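Side-chain contacts in alpha-galactosidase (Umbelopsis vinacea, PDB 3A5V), which hydrolyses terminal alpha-galactosyl residues as a family 27 glycoside hydrolase, built as a tetramer of N-glycosylated subunits: residues E58-S61 with S62-L66; D112-A115 with K116-K120; S216-N219 with I220-K223; E252-R255 with V256-T259; D343-V346 with Y347-P350. One frame throughout, in Å; residues are numbered along the deposited sequence.

Interaction 1. Residues E58-S61 with S62-L66; sequences ERES and SKTLL. With MAN (alpha-D-mannopyranose), chain B.
Arg59 sets off beside its own backbone N (chi1 -69°) and then runs extended from CG to NE, which carries its guanidinium alongside the type I beta turn Glu60-Lys63, across to the returning arm of this surface loop between strand 47-49 and helix 76-85. There NH1 donates to Lys63 O at 2.8 Å, nearly in the guanidinium plane and almost along the C=O axis. Leu65 CB sits over one face of the same group, toward its rim, 3.8 Å from Arg59 NH1. The turn is closed by Lys63 N bonding to Glu60 O at 2.8 Å, and the straighter bond from Glu60 N to Thr64 O, also 2.8 Å, ties the arms together next to the turn. Arg59 NH1 also forms a salt bridge with Asp114, and Tyr110 makes a cation-pi contact with the arginine. A leucine in its place would probably leave Lys63 O and the carboxylate of Asp114 without this donor and the loop less firmly joined to helix 111-121. Glu60, bent at chi2 (-57°), folds its carboxylate back so that OE2 reaches Leu66 CD1 at 3.6 Å while pairing with Lys56. At the start of the segment, Glu58 OE2 accepts from O2 of a mannose at 2.7 Å. One water joins three groups: it donates to Glu58 O and to Glu60 OE2, and accepts from Leu66 N at 2.9 Å.

Interaction 2. Residues D112-A115 with K116-K120; sequences DIDA and KTWAK
The indole of Trp118 lies with one face against the preceding helical turn: Asp114 O stands 3.1 Å above its plane, offset toward the rim, and Ala115 N lies over the same face. Farther out, Asp114 CB rests on the six-membered ring as a CH-pi contact, 3.9 Å from the centroid and 21° off the normal. Trp118 CG lies beside the backbone N (chi1 -59°), which folds the ring back along helix 111-121 and onto its own i-4 residue. This helix is the crossover of a beta-alpha-beta unit in the TIM barrel, between strands 89-95 and 125-129; Trp118 also packs on Ile92 and Ser94 of the first strand, and Ala115 on helix 140-156. With an alanine here, Asp114 CB would probably lose the ring it rests on, and a gap is likely to open between helix and strand. The carboxylate of Asp114 points past the indole, and its OD2 is hydrogen-bonded to Ser107 OG. A water donates to Asp114 OD1 at 2.7 Å and lies 2.8 Å from Thr117 OG1, bridging residues three apart. Beneath the side chains runs the regular i to i-4 ladder, with Trp118 N to Asp114 O at 3.0 Å.

Interaction 3. Residues S216-N219 with I220-K223; sequences SVMN and IINK
Ile220, Ile221 and Asn222 bond back through their backbone N atoms to Ser216, Val217 and Met218 O in the first turn of helix 217-227, whereas the bond from Lys223 N to Asn219 O, at 3.3 Å, is weak. Ser216 is the N-cap: its OG accepts from Asn219 N at 3.1 Å. Asn219 and Lys223 meet through their side chains, Lys223 NZ donating to Asn219 OD1 at 2.7 Å in the amide plane and on a lone pair. Asn219 CG stands opposite the backbone N (chi1 175°), which swings the amide forward along the helix, while the extended lysine chain leans back obliquely over it. Cys203 O accepts from both Lys223 NZ and Asn219 ND2, so the ammonium and the amide converge on one carbonyl and the amide is gripped at both ends. On another side of the helix, Ile221 CD1 touches Val217 CG1 at 3.9 Å, the two chains lying side by side, and Met218 SD at 4.0 Å, crossing obliquely. Ile221 also packs on Trp261 of helix 251-263 and on Phe314 of strand 311-318. The whole is a serine-capped helix start within the beta/alpha barrel, buried between helix 251-263 and the C-terminal beta sandwich.

Interaction 4. Residues E252-R255 with V256-T259; sequences EEYR and VHYT
Thr259 turns its hydroxyl back on the helix: with OG1 beside its own backbone N (chi1 -61°), it donates to Arg255 O at 2.6 Å. Thr259 N reaches the same oxygen, Arg255 O, at 2.9 Å from the opposite face of the carbonyl plane, so two donors grip it. Thr259 OG1 in turn accepts from the indole N-H of Trp364, passing the link on to the C-terminal domain. In Arg255 a bend at chi3 (-52°) brings the guanidinium round to Glu252, three residues back along the helix. Arg255 NE forms a salt bridge with Glu252 OE1 at 3.1 Å; OE1 lies in the guanidinium plane, while NE meets it on the syn side, 31° out of the carboxylate plane. The second prong, from Arg255 NH2 to Glu252 OE2, is weak. Trp364 adds a cation-pi contact with the arginine. Helix 251-263 is one of the helices around the catalytic-domain TIM barrel, and it sits at the seam with the beta sandwich: Arg255, Val256 and Thr259 all pack on Val385 of strand 384-390. The His257 ring meets Tyr254 edge to edge, His257 CD2 lying 4.2 Å from Tyr254 CD1, while NE2 accepts from Glu243 N. The hydroxyl of Tyr254 bonds to Asp192. The Tyr258 ring packs on Ile284 and Ile285 of helix 279-285 and on Val290 and Ile291 of helix 288-294, and its OH bonds to Tyr45. Val256 CG2 lies close beside Glu252 O, at 3.1 Å.

Interaction 5. Residues D343-V346 with Y347-P350; sequences DIWV and YNLP
Val346 carries most of this contact, with a methyl on each of two neighbours. CG1 sits squarely over the ring of the next residue, Tyr347, a CH-pi contact 3.8 Å from the centroid and only 4° off the normal. That methyl stands between the backbone N and the carbonyl carbon (chi1 60°), while Tyr347 CG stands beside its own backbone N, which lays the ring under the methyl. Val346 CG2 points elsewhere and meets Leu349 CD1 at 4.0 Å, where the leucine crosses obliquely. The backbone folds to suit: Asn348 N donates to Trp345 O at 2.9 Å and Leu349 N to Val346 O at 3.1 Å, the short i to i-3 bonds of a 3-10 turn. Trp345 meets Asn348 at the edge of its indole, Asn348 OD1 lying near the ring plane 3.8 Å from Trp345 CD1, with ring and amide planes 54° apart. Ile344 CG2 lies over one face of the indole, toward its rim. The hydroxyl of Tyr347 reaches across to Asp198 of the second subunit, and its ring makes a cation-pi contact with Arg214 of that subunit; one ring thus joins Val346 of its own chain to the neighbour. The arrangement is a helix end unwinding into a 3-10 turn before a cis proline, set in the C-terminal beta sandwich at a subunit interface of the tetramer.

Interactions 1 to 4 belong to the barrel domain and interaction 5 to the C-terminal sandwich. Interactions 3 and 4 are buried, and touch where Val217 CG2 meets His257 ND1 at 3.9 Å; both helices reach the sandwich domain. Interaction 1 lies on the surface, interactions 2 and 5 are partly buried; the centres of 1 and 2 are about 12 Å apart, joined by the salt bridge of Arg59 NH1 to Asp114 OD1 at 2.8 Å and by Thr64 against Thr117. Chemistry follows place: the surface loop of interaction 1 combines turn bonds with charged groups, a bridging water and a sugar contact, the three helices add side-chain bonds and packing to backbone ladders, and interaction 5 presents a tyrosine to another subunit.

Interaction 1. Residues E58-S61 with S62-L66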
loop_
_atom_site.group_PDB
_atom_site.type_symbol
_atom_site.label_atom_id
_atom_site.label_comp_id
_atom_site.label_asym_id
_atom_site.label_seq_id
_atom_site.Cartn_x
_atom_site.Cartn_y
_atom_site.Cartn_z
ATOM N N GLU A 58 11.431 23.666 29.282
ATOM C CA GLU A 58 12.403 22.593 29.452
ATOM C C GLU A 58 12.022 21.717 30.636
ATOM O O GLU A 58 11.318 22.171 31.534
ATOM C CB GLU A 58 13.834 23.146 29.630
ATOM C CG GLU A 58 14.412 23.905 28.389
ATOM C CD GLU A 58 14.515 23.054 27.093
ATOM O OE1 GLU A 58 14.746 21.822 27.172
ATOM O OE2 GLU A 58 14.373 23.631 25.982
ATOM N N ARG A 59 12.476 20.463 30.614
ATOM C CA ARG A 59 12.325 19.541 31.739
ATOM C C ARG A 59 13.184 19.975 32.932
ATOM O O ARG A 59 14.172 20.698 32.770
ATOM C CB ARG A 59 12.706 18.116 31.330
ATOM C CG ARG A 59 11.729 17.475 30.354
ATOM C CD ARG A 59 12.114 16.035 29.965
ATOM N NE ARG A 59 11.070 15.481 29.103
ATOM C CZ ARG A 59 9.954 14.901 29.542
ATOM N NH1 ARG A 59 9.747 14.710 30.851
ATOM N NH2 ARG A 59 9.047 14.470 28.664
ATOM N N GLU A 60 12.784 19.537 34.120
ATOM C CA GLU A 60 13.555 19.753 35.334
ATOM C C GLU A 60 14.817 18.883 35.285
ATOM O O GLU A 60 14.908 17.937 34.488
ATOM C CB GLU A 60 12.702 19.401 36.564
ATOM C CG GLU A 60 11.376 20.180 36.658
ATOM C CD GLU A 60 11.587 21.695 36.649
ATOM O OE1 GLU A 60 12.391 22.177 37.469
ATOM O OE2 GLU A 60 10.965 22.411 35.830
ATOM N N SER A 61 15.796 19.207 36.130
ATOM C CA SER A 61 16.968 18.332 36.309
ATOM C C SER A 61 16.541 16.926 36.668
ATOM O O SER A 61 17.176 15.962 36.254
ATOM C CB SER A 61 17.902 18.875 37.397
ATOM O OG SER A 61 18.564 20.029 36.920
ATOM N N SER A 62 15.460 16.824 37.435
ATOM C CA SER A 62 14.857 15.548 37.811
ATOM C C SER A 62 14.238 14.794 36.605
ATOM O O SER A 62 13.840 13.639 36.742
ATOM C CB SER A 62 13.766 15.789 38.861
ATOM O OG SER A 62 12.536 16.163 38.228
ATOM N N LYS A 63 14.153 15.471 35.451
ATOM C CA LYS A 63 13.586 14.922 34.197
ATOM C C LYS A 63 12.066 15.047 34.067
ATOM O O LYS A 63 11.517 14.753 33.004
ATOM C CB LYS A 63 13.989 13.459 33.954
ATOM C CG LYS A 63 15.463 13.232 33.631
ATOM C CD LYS A 63 15.676 11.756 33.308
ATOM C CE LYS A 63 17.144 11.407 33.253
ATOM N NZ LYS A 63 17.346 10.029 32.719
ATOM N N THR A 64 11.379 15.471 35.123
ATOM C CA THR A 64 9.941 15.707 34.988
ATOM C C THR A 64 9.675 16.979 34.177
ATOM O O THR A 64 10.543 17.871 34.064
ATOM C CB THR A 64 9.155 15.725 36.333
ATOM O OG1 THR A 64 9.456 16.915 37.055
ATOM C CG2 THR A 64 9.502 14.530 37.184
ATOM N N LEU A 65 8.495 17.035 33.569
ATOM C CA LEU A 65 8.114 18.200 32.796
ATOM C C LEU A 65 6.962 18.877 33.528
ATOM O O LEU A 65 5.855 18.326 33.635
ATOM C CB LEU A 65 7.714 17.822 31.359
ATOM C CG LEU A 65 7.361 19.000 30.434
ATOM C CD1 LEU A 65 8.560 19.940 30.206
ATOM C CD2 LEU A 65 6.819 18.496 29.100
ATOM N N LEU A 66 7.233 20.070 34.039
ATOM C CA LEU A 66 6.219 20.834 34.752
ATOM C C LEU A 66 5.474 21.766 33.792
ATOM O O LEU A 66 5.839 21.886 32.615
ATOM C CB LEU A 66 6.867 21.607 35.926
ATOM C CG LEU A 66 7.609 20.776 36.997
ATOM C CD1 LEU A 66 8.192 21.718 38.077
ATOM C CD2 LEU A 66 6.710 19.718 37.637
HETATM C C1 MAN B . 15.465 27.468 25.103
HETATM C C2 MAN B . 14.115 26.793 24.790
HETATM C C3 MAN B . 13.121 27.768 24.133
HETATM C C4 MAN B . 13.061 29.097 24.889
HETATM C C5 MAN B . 14.463 29.644 25.182
HETATM C C6 MAN B . 14.419 30.934 26.005
HETATM O O2 MAN B . 13.557 26.234 25.961
HETATM O O3 MAN B . 11.806 27.243 24.071
HETATM O O4 MAN B . 12.324 30.016 24.112
HETATM O O5 MAN B . 15.272 28.668 25.837
HETATM O O6 MAN B . 13.963 30.661 27.314
HETATM O O HOH W 1 9.806 21.450 33.646
#

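Interaction 2. Residues D112-A115 with K116-K120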
loop_
_atom_site.group_PDB
_atom_site.type_symbol
_atom_site.label_atom_id
_atom_site.label_comp_id
_atom_site.label_asym_id
_atom_site.label_seq_id
_atom_site.Cartn_x
_atom_site.Cartn_y
_atom_site.Cartn_z
ATOM N N ASP A 112 7.340 6.588 31.573
ATOM C CA ASP A 112 7.174 6.283 33.008
ATOM C C ASP A 112 7.177 7.547 33.857
ATOM O O ASP A 112 6.289 7.754 34.680
ATOM C CB ASP A 112 8.255 5.313 33.507
ATOM C CG ASP A 112 7.963 3.872 33.114
ATOM O OD1 ASP A 112 6.869 3.598 32.575
ATOM O OD2 ASP A 112 8.825 3.006 33.345
ATOM N N ILE A 113 8.174 8.384 33.624
ATOM C CA ILE A 113 8.334 9.656 34.326
ATOM C C ILE A 113 7.114 10.578 34.143
ATOM O O ILE A 113 6.596 11.132 35.120
ATOM C CB ILE A 113 9.631 10.349 33.877
ATOM C CG1 ILE A 113 10.843 9.596 34.476
ATOM C CG2 ILE A 113 9.648 11.821 34.295
ATOM C CD1 ILE A 113 12.179 9.949 33.817
ATOM N N ASP A 114 6.654 10.733 32.904
ATOM C CA ASP A 114 5.532 11.636 32.646
ATOM C C ASP A 114 4.219 11.107 33.231
ATOM O O ASP A 114 3.440 11.873 33.823
ATOM C CB ASP A 114 5.410 11.966 31.151
ATOM C CG ASP A 114 6.538 12.867 30.655
ATOM O OD1 ASP A 114 7.388 13.309 31.477
ATOM O OD2 ASP A 114 6.573 13.147 29.435
ATOM N N ALA A 115 3.979 9.804 33.087
ATOM C CA ALA A 115 2.782 9.189 33.670
ATOM C C ALA A 115 2.760 9.372 35.195
ATOM O O ALA A 115 1.711 9.657 35.782
ATOM C CB ALA A 115 2.723 7.726 33.321
ATOM N N LYS A 116 3.922 9.190 35.825
ATOM C CA LYS A 116 4.055 9.376 37.269
ATOM C C LYS A 116 3.716 10.823 37.668
ATOM O O LYS A 116 2.976 11.047 38.632
ATOM C CB LYS A 116 5.466 8.985 37.730
ATOM C CG LYS A 116 5.690 9.082 39.228
ATOM C CD LYS A 116 6.974 8.349 39.637
ATOM C CE LYS A 116 7.248 8.499 41.143
ATOM N NZ LYS A 116 8.711 8.369 41.447
ATOM N N THR A 117 4.241 11.790 36.921
ATOM C CA THR A 117 3.913 13.203 37.150
ATOM C C THR A 117 2.399 13.448 37.069
ATOM O O THR A 117 1.811 14.057 37.957
ATOM C CB THR A 117 4.669 14.110 36.147
ATOM O OG1 THR A 117 6.072 13.908 36.320
ATOM C CG2 THR A 117 4.341 15.601 36.331
ATOM N N TRP A 118 1.763 12.944 36.015
ATOM C CA TRP A 118 0.338 13.198 35.810
ATOM C C TRP A 118 -0.506 12.575 36.930
ATOM O O TRP A 118 -1.439 13.207 37.435
ATOM C CB TRP A 118 -0.091 12.705 34.414
ATOM C CG TRP A 118 0.688 13.386 33.300
ATOM C CD1 TRP A 118 1.183 14.663 33.306
ATOM C CD2 TRP A 118 1.062 12.818 32.042
ATOM N NE1 TRP A 118 1.832 14.929 32.130
ATOM C CE2 TRP A 118 1.776 13.811 31.333
ATOM C CE3 TRP A 118 0.873 11.556 31.449
ATOM C CZ2 TRP A 118 2.302 13.593 30.054
ATOM C CZ3 TRP A 118 1.405 11.336 30.165
ATOM C CH2 TRP A 118 2.115 12.349 29.494
ATOM N N ALA A 119 -0.142 11.358 37.343
ATOM C CA ALA A 119 -0.831 10.675 38.455
ATOM C C ALA A 119 -0.727 11.477 39.767
ATOM O O ALA A 119 -1.706 11.617 40.499
ATOM C CB ALA A 119 -0.292 9.271 38.637
ATOM N N LYS A 120 0.458 12.020 40.029
ATOM C CA LYS A 120 0.707 12.874 41.196
ATOM C C LYS A 120 -0.178 14.122 41.154
ATOM O O LYS A 120 -0.701 14.571 42.182
ATOM C CB LYS A 120 2.192 13.265 41.234
ATOM C CG LYS A 120 2.576 14.309 42.285
ATOM C CD LYS A 120 4.032 14.772 42.077
ATOM C CE LYS A 120 4.531 15.633 43.235
ATOM N NZ LYS A 120 6.018 15.879 43.131
HETATM O O HOH W 2 6.881 14.685 33.746
#

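Interaction 3. Residues S216-N219 with I220-K223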
loop_
_atom_site.group_PDB
_atom_site.type_symbol
_atom_site.label_atom_id
_atom_site.label_comp_id
_atom_site.label_asym_id
_atom_site.label_seq_id
_atom_site.Cartn_x
_atom_site.Cartn_y
_atom_site.Cartn_z
ATOM N N SER A 216 -13.205 17.302 6.427
ATOM C CA SER A 216 -14.594 17.698 6.605
ATOM C C SER A 216 -15.393 16.649 7.401
ATOM O O SER A 216 -14.969 15.485 7.562
ATOM C CB SER A 216 -15.253 17.956 5.239
ATOM O OG SER A 216 -15.531 16.724 4.584
ATOM N N VAL A 217 -16.544 17.073 7.919
ATOM C CA VAL A 217 -17.478 16.145 8.574
ATOM C C VAL A 217 -17.757 14.908 7.686
ATOM O O VAL A 217 -17.605 13.761 8.143
ATOM C CB VAL A 217 -18.794 16.891 8.972
ATOM C CG1 VAL A 217 -19.888 15.922 9.466
ATOM C CG2 VAL A 217 -18.471 17.938 10.046
ATOM N N MET A 218 -18.116 15.145 6.418
ATOM C CA MET A 218 -18.445 14.061 5.489
ATOM C C MET A 218 -17.236 13.152 5.187
ATOM O O MET A 218 -17.369 11.922 5.087
ATOM C CB MET A 218 -19.062 14.611 4.184
ATOM C CG MET A 218 -20.504 15.158 4.348
ATOM S SD MET A 218 -21.663 13.938 5.041
ATOM C CE MET A 218 -21.525 12.598 3.854
ATOM N N ASN A 219 -16.058 13.758 5.069
ATOM C CA ASN A 219 -14.817 12.983 4.901
ATOM C C ASN A 219 -14.642 11.991 6.058
ATOM O O ASN A 219 -14.379 10.797 5.851
ATOM C CB ASN A 219 -13.598 13.936 4.777
ATOM C CG ASN A 219 -12.264 13.191 4.727
ATOM O OD1 ASN A 219 -11.749 12.732 5.765
ATOM N ND2 ASN A 219 -11.684 13.079 3.522
ATOM N N ILE A 220 -14.789 12.491 7.287
ATOM C CA ILE A 220 -14.636 11.638 8.457
ATOM C C ILE A 220 -15.716 10.554 8.532
ATOM O O ILE A 220 -15.400 9.408 8.839
ATOM C CB ILE A 220 -14.553 12.475 9.767
ATOM C CG1 ILE A 220 -13.202 13.197 9.803
ATOM C CG2 ILE A 220 -14.711 11.587 11.026
ATOM C CD1 ILE A 220 -13.184 14.355 10.784
ATOM N N ILE A 221 -16.971 10.904 8.228
ATOM C CA ILE A 221 -18.043 9.894 8.245
ATOM C C ILE A 221 -17.714 8.713 7.304
ATOM O O ILE A 221 -17.919 7.555 7.666
ATOM C CB ILE A 221 -19.436 10.488 7.884
ATOM C CG1 ILE A 221 -19.891 11.466 8.984
ATOM C CG2 ILE A 221 -20.476 9.344 7.684
ATOM C CD1 ILE A 221 -21.084 12.308 8.622
ATOM N N ASN A 222 -17.212 9.013 6.099
ATOM C CA ASN A 222 -16.930 7.952 5.128
ATOM C C ASN A 222 -15.795 7.033 5.579
ATOM O O ASN A 222 -15.747 5.855 5.212
ATOM C CB ASN A 222 -16.706 8.544 3.718
ATOM C CG ASN A 222 -17.987 9.163 3.134
ATOM O OD1 ASN A 222 -19.095 8.661 3.360
ATOM N ND2 ASN A 222 -17.840 10.269 2.387
ATOM N N LYS A 223 -14.904 7.551 6.416
ATOM C CA LYS A 223 -13.860 6.717 7.059
ATOM C C LYS A 223 -14.393 5.900 8.228
ATOM O O LYS A 223 -14.070 4.717 8.378
ATOM C CB LYS A 223 -12.681 7.590 7.539
ATOM C CG LYS A 223 -11.905 8.220 6.377
ATOM C CD LYS A 223 -11.012 9.386 6.832
ATOM C CE LYS A 223 -10.161 9.860 5.644
ATOM N NZ LYS A 223 -9.512 11.205 5.891
#

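Interaction 4. Residues E252-R255 with V256-T259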
loop_
_atom_site.group_PDB
_atom_site.type_symbol
_atom_site.label_atom_id
_atom_site.label_comp_id
_atom_site.label_asym_id
_atom_site.label_seq_id
_atom_site.Cartn_x
_atom_site.Cartn_y
_atom_site.Cartn_z
ATOM N N GLU A 252 -28.322 22.721 10.729
ATOM C CA GLU A 252 -28.599 21.362 10.237
ATOM C C GLU A 252 -27.299 20.575 9.997
ATOM O O GLU A 252 -27.235 19.360 10.247
ATOM C CB GLU A 252 -29.485 21.384 8.977
ATOM C CG GLU A 252 -30.952 21.861 9.243
ATOM C CD GLU A 252 -31.638 21.135 10.408
ATOM O OE1 GLU A 252 -31.487 19.907 10.531
ATOM O OE2 GLU A 252 -32.325 21.802 11.225
ATOM N N GLU A 253 -26.268 21.260 9.510
ATOM C CA GLU A 253 -24.940 20.632 9.389
ATOM C C GLU A 253 -24.377 20.187 10.748
ATOM O O GLU A 253 -23.878 19.080 10.855
ATOM C CB GLU A 253 -23.960 21.565 8.684
ATOM C CG GLU A 253 -24.251 21.684 7.195
ATOM C CD GLU A 253 -23.478 22.808 6.502
ATOM O OE1 GLU A 253 -22.981 23.749 7.167
ATOM O OE2 GLU A 253 -23.385 22.736 5.269
ATOM N N TYR A 254 -24.447 21.051 11.773
ATOM C CA TYR A 254 -24.055 20.660 13.139
ATOM C C TYR A 254 -24.913 19.526 13.684
ATOM O O TYR A 254 -24.410 18.653 14.413
ATOM C CB TYR A 254 -24.110 21.839 14.123
ATOM C CG TYR A 254 -22.964 22.813 13.949
ATOM C CD1 TYR A 254 -21.655 22.350 13.714
ATOM C CD2 TYR A 254 -23.184 24.199 14.013
ATOM C CE1 TYR A 254 -20.590 23.249 13.538
ATOM C CE2 TYR A 254 -22.123 25.115 13.841
ATOM C CZ TYR A 254 -20.837 24.630 13.605
ATOM O OH TYR A 254 -19.804 25.534 13.421
ATOM N N ARG A 255 -26.208 19.543 13.360
ATOM C CA ARG A 255 -27.068 18.459 13.815
ATOM C C ARG A 255 -26.605 17.124 13.221
ATOM O O ARG A 255 -26.591 16.096 13.904
ATOM C CB ARG A 255 -28.542 18.732 13.472
ATOM C CG ARG A 255 -29.498 17.733 14.137
ATOM C CD ARG A 255 -30.904 17.826 13.542
ATOM N NE ARG A 255 -31.433 19.192 13.539
ATOM C CZ ARG A 255 -31.891 19.836 14.610
ATOM N NH1 ARG A 255 -31.865 19.260 15.819
ATOM N NH2 ARG A 255 -32.373 21.074 14.474
ATOM N N VAL A 256 -26.222 17.144 11.943
ATOM C CA VAL A 256 -25.725 15.936 11.288
ATOM C C VAL A 256 -24.448 15.430 11.950
ATOM O O VAL A 256 -24.321 14.255 12.290
ATOM C CB VAL A 256 -25.496 16.182 9.766
ATOM C CG1 VAL A 256 -24.876 14.917 9.076
ATOM C CG2 VAL A 256 -26.783 16.510 9.144
ATOM N N HIS A 257 -23.513 16.349 12.120
ATOM C CA HIS A 257 -22.225 16.124 12.758
ATOM C C HIS A 257 -22.428 15.491 14.143
ATOM O O HIS A 257 -21.938 14.385 14.402
ATOM C CB HIS A 257 -21.523 17.501 12.774
ATOM C CG HIS A 257 -20.275 17.598 13.606
ATOM N ND1 HIS A 257 -19.291 16.634 13.623
ATOM C CD2 HIS A 257 -19.818 18.618 14.376
ATOM C CE1 HIS A 257 -18.299 17.038 14.399
ATOM N NE2 HIS A 257 -18.591 18.244 14.860
ATOM N N TYR A 258 -23.229 16.138 14.989
ATOM C CA TYR A 258 -23.469 15.616 16.340
ATOM C C TYR A 258 -24.159 14.238 16.319
ATOM O O TYR A 258 -23.785 13.326 17.064
ATOM C CB TYR A 258 -24.295 16.631 17.155
ATOM C CG TYR A 258 -24.347 16.319 18.634
ATOM C CD1 TYR A 258 -25.284 15.411 19.134
ATOM C CD2 TYR A 258 -23.449 16.911 19.526
ATOM C CE1 TYR A 258 -25.338 15.086 20.480
ATOM C CE2 TYR A 258 -23.500 16.603 20.904
ATOM C CZ TYR A 258 -24.453 15.683 21.363
ATOM O OH TYR A 258 -24.544 15.364 22.708
ATOM N N THR A 259 -25.186 14.109 15.488
ATOM C CA THR A 259 -25.961 12.855 15.379
ATOM C C THR A 259 -25.081 11.649 15.038
ATOM O O THR A 259 -25.189 10.588 15.669
ATOM C CB THR A 259 -27.056 12.988 14.288
ATOM O OG1 THR A 259 -27.974 14.045 14.643
ATOM C CG2 THR A 259 -27.814 11.648 14.087
#

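Interaction 5. Residues D343-V346 with Y347-P350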
loop_
_atom_site.group_PDB
_atom_site.type_symbol
_atom_site.label_atom_id
_atom_site.label_comp_id
_atom_site.label_asym_id
_atom_site.label_seq_id
_atom_site.Cartn_x
_atom_site.Cartn_y
_atom_site.Cartn_z
ATOM N N ASP A 343 -34.496 -3.102 5.152
ATOM C CA ASP A 343 -33.179 -2.455 5.215
ATOM C C ASP A 343 -32.742 -2.192 6.656
ATOM O O ASP A 343 -31.595 -2.467 7.003
ATOM C CB ASP A 343 -33.172 -1.163 4.423
ATOM C CG ASP A 343 -33.053 -1.413 2.915
ATOM O OD1 ASP A 343 -32.524 -2.478 2.499
ATOM O OD2 ASP A 343 -33.488 -0.541 2.167
ATOM N N ILE A 344 -33.652 -1.668 7.478
ATOM C CA ILE A 344 -33.347 -1.374 8.890
ATOM C C ILE A 344 -32.798 -2.610 9.623
ATOM O O ILE A 344 -31.832 -2.499 10.404
ATOM C CB ILE A 344 -34.567 -0.750 9.628
ATOM C CG1 ILE A 344 -34.869 0.644 9.038
ATOM C CG2 ILE A 344 -34.311 -0.640 11.165
ATOM C CD1 ILE A 344 -36.297 1.180 9.347
ATOM N N TRP A 345 -33.414 -3.772 9.363
ATOM C CA TRP A 345 -32.971 -5.049 9.944
ATOM C C TRP A 345 -32.348 -6.002 8.892
ATOM O O TRP A 345 -32.520 -7.233 8.964
ATOM C CB TRP A 345 -34.131 -5.727 10.718
ATOM C CG TRP A 345 -34.476 -4.943 11.969
ATOM C CD1 TRP A 345 -33.801 -4.966 13.152
ATOM C CD2 TRP A 345 -35.542 -4.007 12.135
ATOM N NE1 TRP A 345 -34.388 -4.116 14.055
ATOM C CE2 TRP A 345 -35.459 -3.510 13.461
ATOM C CE3 TRP A 345 -36.567 -3.538 11.296
ATOM C CZ2 TRP A 345 -36.352 -2.566 13.969
ATOM C CZ3 TRP A 345 -37.460 -2.594 11.797
ATOM C CH2 TRP A 345 -37.352 -2.125 13.132
ATOM N N VAL A 346 -31.603 -5.435 7.937
ATOM C CA VAL A 346 -30.985 -6.238 6.867
ATOM C C VAL A 346 -30.186 -7.458 7.370
ATOM O O VAL A 346 -30.289 -8.532 6.782
ATOM C CB VAL A 346 -30.120 -5.373 5.866
ATOM C CG1 VAL A 346 -28.957 -4.635 6.576
ATOM C CG2 VAL A 346 -29.615 -6.223 4.668
ATOM N N TYR A 347 -29.412 -7.305 8.450
ATOM C CA TYR A 347 -28.544 -8.392 8.904
ATOM C C TYR A 347 -29.348 -9.542 9.517
ATOM O O TYR A 347 -28.827 -10.656 9.678
ATOM C CB TYR A 347 -27.438 -7.878 9.839
ATOM C CG TYR A 347 -26.645 -6.749 9.189
ATOM C CD1 TYR A 347 -25.997 -6.941 7.958
ATOM C CD2 TYR A 347 -26.576 -5.489 9.788
ATOM C CE1 TYR A 347 -25.307 -5.897 7.339
ATOM C CE2 TYR A 347 -25.857 -4.450 9.197
ATOM C CZ TYR A 347 -25.243 -4.661 7.969
ATOM O OH TYR A 347 -24.555 -3.631 7.389
ATOM N N ASN A 348 -30.617 -9.269 9.827
ATOM C CA ASN A 348 -31.527 -10.310 10.324
ATOM C C ASN A 348 -32.308 -11.048 9.246
ATOM O O ASN A 348 -33.016 -11.999 9.560
ATOM C CB ASN A 348 -32.515 -9.737 11.345
ATOM C CG ASN A 348 -31.832 -9.249 12.605
ATOM O OD1 ASN A 348 -31.616 -8.045 12.778
ATOM N ND2 ASN A 348 -31.510 -10.171 13.498
ATOM N N LEU A 349 -32.219 -10.612 7.990
ATOM C CA LEU A 349 -32.987 -11.271 6.924
ATOM C C LEU A 349 -32.637 -12.769 6.843
ATOM O O LEU A 349 -31.466 -13.138 7.013
ATOM C CB LEU A 349 -32.757 -10.578 5.575
ATOM C CG LEU A 349 -33.376 -9.188 5.452
ATOM C CD1 LEU A 349 -32.847 -8.502 4.203
ATOM C CD2 LEU A 349 -34.926 -9.255 5.443
ATOM N N PRO A 350 -33.637 -13.637 6.564
ATOM C CA PRO A 350 -35.016 -13.361 6.185
ATOM C C PRO A 350 -35.988 -13.194 7.373
ATOM O O PRO A 350 -37.196 -13.069 7.155
ATOM C CB PRO A 350 -35.379 -14.623 5.409
ATOM C CG PRO A 350 -34.727 -15.711 6.247
ATOM C CD PRO A 350 -33.372 -15.093 6.596
#